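Local structure of pleckstrin homology domain-containing family A member 8 (Homo sapiens, 5KDI) at residues A[72-77]-A[194-199]; A[12-17]-A[21-26]. The protein binds simple glycosphingolipids through its GLTP-fold domain and probably transfers them between membranes. The protein carries 2 engineered substitutions. All blocks are in the same frame, centred on the assembly; numbering follows the deposited sequence.

Overall arrangement
Both contacts lie on the same side of the all-helical GLTP fold, their centres about 11 Å apart. Contact 1 is the more buried: it sets the start of helix 74-83 against the last turns of helix 172-202, far apart in sequence, through apolar side chains and one glutamine. Contact 2 is local and only partly buried, folding the segment 12-17, mostly loop, back on 21-26, where helix 24-32 begins; here a backbone hydrogen bond joins the apolar packing, and two of the touching residues are exposed. The two meet at Ile22, whose backbone is bonded by Leu74 N and by the side chain of Gln75, so the N-terminal loop and the helix pair share a boundary.

Contact 1 of 2, residues A[72-77]-A[194-199]; sequences TTLQKI and AILDTL
Leu74 and Gln75 bring the first turn of helix 74-83 against helix 172-202, a helix-helix contact within the all-alpha GLTP fold. Just ahead of them, Thr73 is the N-cap: its OG1 accepts a hydrogen bond from Lys76 N at 3.1 Å, the usual service of a threonine that supplies an acceptor to a backbone N-H of the first turn. Leu74 then points toward the partner helix and sends CD1 to Leu196, lying 4.1 Å from Leu196 CD1 and equally far from Leu196 CD2. The single methyl Leu74 CD1 is thus set against both methyls of Leu196; the side chains lie nearly perpendicular, and Phe27 of helix 24-32 touches both, as suits branched apolar residues in a buried place. Gln75 is the amphipathic member of the contact. Its aliphatic CG packs 4.0 Å from Leu199 CD2; that leucine also touches Val78 and Leu79, further along helix 74-83. Beyond CG the glutamine chain bends (chi2 95°), which turns the amide to the N-terminal loop, OE1 accepting from Ile22 N and NE2 donating to Ser20 O. These two bonds satisfy both ends of the amide and should fix its flip. The same NE2 passes 3.3 Å from Ile195 CG2.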
# COMPACT_ATOMS: atom_id res chain seq x y z
N THR A 72 -15.93 11.85 3.31
CA THR A 72 -15.53 11.08 4.46
C THR A 72 -15.00 9.68 4.16
O THR A 72 -14.23 9.12 4.96
CB THR A 72 -16.70 10.91 5.47
OG1 THR A 72 -17.79 10.30 4.80
CG2 THR A 72 -17.13 12.30 6.06
N THR A 73 -15.32 9.18 2.96
CA THR A 73 -14.85 7.91 2.54
C THR A 73 -14.27 7.94 1.14
O THR A 73 -14.55 8.82 0.34
CB THR A 73 -15.94 6.85 2.58
OG1 THR A 73 -16.90 7.16 1.58
CG2 THR A 73 -16.60 6.76 3.97
N LEU A 74 -13.46 6.93 0.86
CA LEU A 74 -12.90 6.78 -0.48
C LEU A 74 -14.01 6.66 -1.52
O LEU A 74 -13.89 7.21 -2.65
CB LEU A 74 -11.96 5.59 -0.52
CG LEU A 74 -10.70 5.52 0.38
CD1 LEU A 74 -9.94 4.20 0.25
CD2 LEU A 74 -9.81 6.75 0.20
N GLN A 75 -15.02 5.87 -1.21
CA GLN A 75 -16.10 5.67 -2.14
C GLN A 75 -16.84 6.97 -2.50
O GLN A 75 -17.20 7.23 -3.64
CB GLN A 75 -17.08 4.62 -1.69
CG GLN A 75 -16.49 3.22 -1.52
CD GLN A 75 -16.06 2.87 -0.08
OE1 GLN A 75 -15.47 3.72 0.64
NE2 GLN A 75 -16.38 1.64 0.33
N LYS A 76 -17.03 7.85 -1.49
CA LYS A 76 -17.65 9.14 -1.71
C LYS A 76 -16.84 9.99 -2.66
O LYS A 76 -17.41 10.68 -3.52
CB LYS A 76 -17.93 9.84 -0.40
CG LYS A 76 -19.09 9.20 0.38
CD LYS A 76 -19.24 9.86 1.75
CE LYS A 76 -20.38 9.33 2.57
NZ LYS A 76 -21.70 9.74 2.04
N ILE A 77 -15.52 9.94 -2.55
CA ILE A 77 -14.67 10.67 -3.48
C ILE A 77 -14.80 10.11 -4.91
O ILE A 77 -15.04 10.88 -5.85
CB ILE A 77 -13.19 10.66 -3.04
CG1 ILE A 77 -13.03 11.39 -1.67
CG2 ILE A 77 -12.31 11.28 -4.14
CD1 ILE A 77 -11.71 11.30 -0.96
N ALA A 194 -10.58 -5.52 -1.54
CA ALA A 194 -11.70 -6.22 -2.20
C ALA A 194 -12.87 -5.25 -2.44
O ALA A 194 -13.50 -5.27 -3.49
CB ALA A 194 -12.12 -7.47 -1.43
N ILE A 195 -13.14 -4.42 -1.42
CA ILE A 195 -14.17 -3.39 -1.52
C ILE A 195 -13.83 -2.49 -2.68
O ILE A 195 -14.70 -2.13 -3.51
CB ILE A 195 -14.36 -2.64 -0.17
CG1 ILE A 195 -14.91 -3.58 0.88
CG2 ILE A 195 -15.17 -1.34 -0.34
CD1 ILE A 195 -14.84 -3.09 2.33
N LEU A 196 -12.60 -2.02 -2.74
CA LEU A 196 -12.16 -1.10 -3.79
C LEU A 196 -12.21 -1.76 -5.19
O LEU A 196 -12.63 -1.14 -6.17
CB LEU A 196 -10.79 -0.47 -3.48
CG LEU A 196 -10.78 0.50 -2.32
CD1 LEU A 196 -9.37 0.88 -2.03
CD2 LEU A 196 -11.68 1.73 -2.55
N ASP A 197 -11.76 -3.00 -5.23
CA ASP A 197 -11.79 -3.73 -6.50
C ASP A 197 -13.22 -3.82 -7.03
O ASP A 197 -13.45 -3.58 -8.22
CB ASP A 197 -11.19 -5.11 -6.36
CG ASP A 197 -9.69 -5.13 -6.24
OD1 ASP A 197 -9.00 -4.12 -6.48
OD2 ASP A 197 -9.15 -6.22 -5.88
N THR A 198 -14.17 -4.14 -6.16
CA THR A 198 -15.60 -4.23 -6.56
C THR A 198 -16.10 -2.84 -7.07
O THR A 198 -16.75 -2.75 -8.09
CB THR A 198 -16.42 -4.79 -5.41
OG1 THR A 198 -15.96 -6.09 -5.13
CG2 THR A 198 -17.91 -4.79 -5.76
N LEU A 199 -15.78 -1.77 -6.34
CA LEU A 199 -16.17 -0.44 -6.70
C LEU A 199 -15.66 -0.13 -8.12
O LEU A 199 -16.40 0.36 -8.97
CB LEU A 199 -15.65 0.55 -5.69
CG LEU A 199 -15.90 2.03 -6.00
CD1 LEU A 199 -17.32 2.42 -5.65
CD2 LEU A 199 -14.89 2.90 -5.18

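Contact 2 of 2, residues A[12-17]-A[21-26]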
# COMPACT_ATOMS: atom_id res chain seq x y z
N SER A 12 -5.89 -2.77 10.05
CA SER A 12 -6.73 -3.46 11.01
C SER A 12 -7.35 -2.55 12.06
O SER A 12 -8.27 -2.99 12.75
CB SER A 12 -6.01 -4.64 11.61
OG SER A 12 -4.96 -4.31 12.49
N ASP A 13 -6.85 -1.32 12.18
CA ASP A 13 -7.39 -0.37 13.15
C ASP A 13 -8.33 0.65 12.46
O ASP A 13 -8.80 1.57 13.09
CB ASP A 13 -6.26 0.34 13.90
CG ASP A 13 -5.59 -0.53 14.94
OD1 ASP A 13 -6.22 -1.48 15.39
OD2 ASP A 13 -4.38 -0.27 15.25
N ILE A 14 -8.62 0.41 11.17
CA ILE A 14 -9.56 1.19 10.43
C ILE A 14 -10.94 0.51 10.47
O ILE A 14 -11.11 -0.64 9.98
CB ILE A 14 -9.13 1.40 8.97
CG1 ILE A 14 -7.72 1.98 8.85
CG2 ILE A 14 -10.15 2.24 8.26
CD1 ILE A 14 -7.27 2.18 7.43
N GLU A 15 -11.89 1.19 11.06
CA GLU A 15 -13.23 0.63 11.08
C GLU A 15 -14.05 1.27 9.98
O GLU A 15 -13.96 2.47 9.74
CB GLU A 15 -13.89 0.74 12.47
CG GLU A 15 -13.35 -0.29 13.51
CD GLU A 15 -13.59 -1.80 13.20
OE1 GLU A 15 -14.71 -2.20 12.76
OE2 GLU A 15 -12.64 -2.60 13.44
N LEU A 16 -14.81 0.42 9.30
CA LEU A 16 -15.61 0.83 8.23
C LEU A 16 -16.86 1.58 8.67
O LEU A 16 -17.45 1.30 9.72
CB LEU A 16 -16.00 -0.35 7.33
CG LEU A 16 -14.83 -1.14 6.72
CD1 LEU A 16 -15.41 -2.29 5.86
CD2 LEU A 16 -13.90 -0.24 5.92
N LEU A 17 -17.25 2.52 7.82
CA LEU A 17 -18.48 3.33 8.02
C LEU A 17 -19.68 2.64 7.32
O LEU A 17 -19.56 1.50 6.83
CB LEU A 17 -18.20 4.81 7.58
CG LEU A 17 -17.03 5.49 8.30
CD1 LEU A 17 -16.79 6.86 7.70
CD2 LEU A 17 -17.27 5.63 9.83
N GLY A 21 -18.01 1.84 3.96
CA GLY A 21 -17.22 3.02 3.64
C GLY A 21 -15.85 3.02 4.28
O GLY A 21 -15.75 2.85 5.49
N ILE A 22 -14.80 3.25 3.48
CA ILE A 22 -13.42 3.25 3.99
C ILE A 22 -13.09 4.70 4.30
O ILE A 22 -12.99 5.54 3.41
CB ILE A 22 -12.42 2.67 2.95
CG1 ILE A 22 -12.85 1.23 2.52
CG2 ILE A 22 -10.98 2.83 3.45
CD1 ILE A 22 -12.17 0.67 1.25
N PRO A 23 -12.87 5.00 5.60
CA PRO A 23 -12.55 6.39 6.00
C PRO A 23 -11.30 6.90 5.25
O PRO A 23 -10.22 6.26 5.30
CB PRO A 23 -12.29 6.26 7.51
CG PRO A 23 -13.00 5.05 7.92
CD PRO A 23 -12.91 4.10 6.78
N THR A 24 -11.41 8.11 4.70
CA THR A 24 -10.33 8.62 3.84
C THR A 24 -9.01 8.87 4.58
O THR A 24 -7.99 8.39 4.13
CB THR A 24 -10.80 9.93 3.21
OG1 THR A 24 -12.04 9.66 2.51
CG2 THR A 24 -9.74 10.54 2.25
N GLU A 25 -9.03 9.65 5.68
CA GLU A 25 -7.77 10.02 6.34
C GLU A 25 -7.04 8.81 6.87
O GLU A 25 -5.83 8.68 6.71
CB GLU A 25 -7.91 11.07 7.45
CG GLU A 25 -8.61 12.36 7.10
CD GLU A 25 -8.51 13.42 8.27
OE1 GLU A 25 -7.74 13.22 9.26
OE2 GLU A 25 -9.27 14.45 8.21
N ALA A 26 -7.76 7.92 7.54
CA ALA A 26 -7.12 6.74 8.11
C ALA A 26 -6.49 5.84 7.06
O ALA A 26 -5.38 5.32 7.23
CB ALA A 26 -8.09 5.96 9.01
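Pro23 packs against Ile14 and the backbone of Glu15, filling the inside of a tight reversal of the chain that leads into helix 24-32. Ile14 CG2 lies 3.6 Å from Pro23 CD, the two side chains running antiparallel past one another. The other branch of Ile14, with CG1 beside its backbone N (chi1 -54°), runs toward the first turn of the helix and meets Ala26 CB at 4.0 Å; the small alanine lets the loop come close. On the Glu15 side, Pro23 CG is 3.3 Å from Glu15 O, a near approach of ring carbon to carbonyl. Leu17 CG comes within 4.1 Å of Pro23 CG, its side chain set at a slant to the ring. The rigid ring of Pro23, at the N-cap position, thus presents CG and CD to the loop.

What positions this group is the backbone link at the turn. Leu17 N gives Gly21 O a nearly straight hydrogen bond of 2.8 Å (174° at the hydrogen). Leu16 CA adds a C-H···O contact to the same oxygen, and Leu16 CD2 lies alongside Ile22 CG1 at 3.9 Å.

Outward, Leu16 reaches Lys191 and Ile195 of helix 172-202, and Ile22 packs on Leu74 of helix 74-83 and Phe27 of helix 24-32, so the reversal is lodged between helix 172-202 and the starts of helices 24-32 and 74-83.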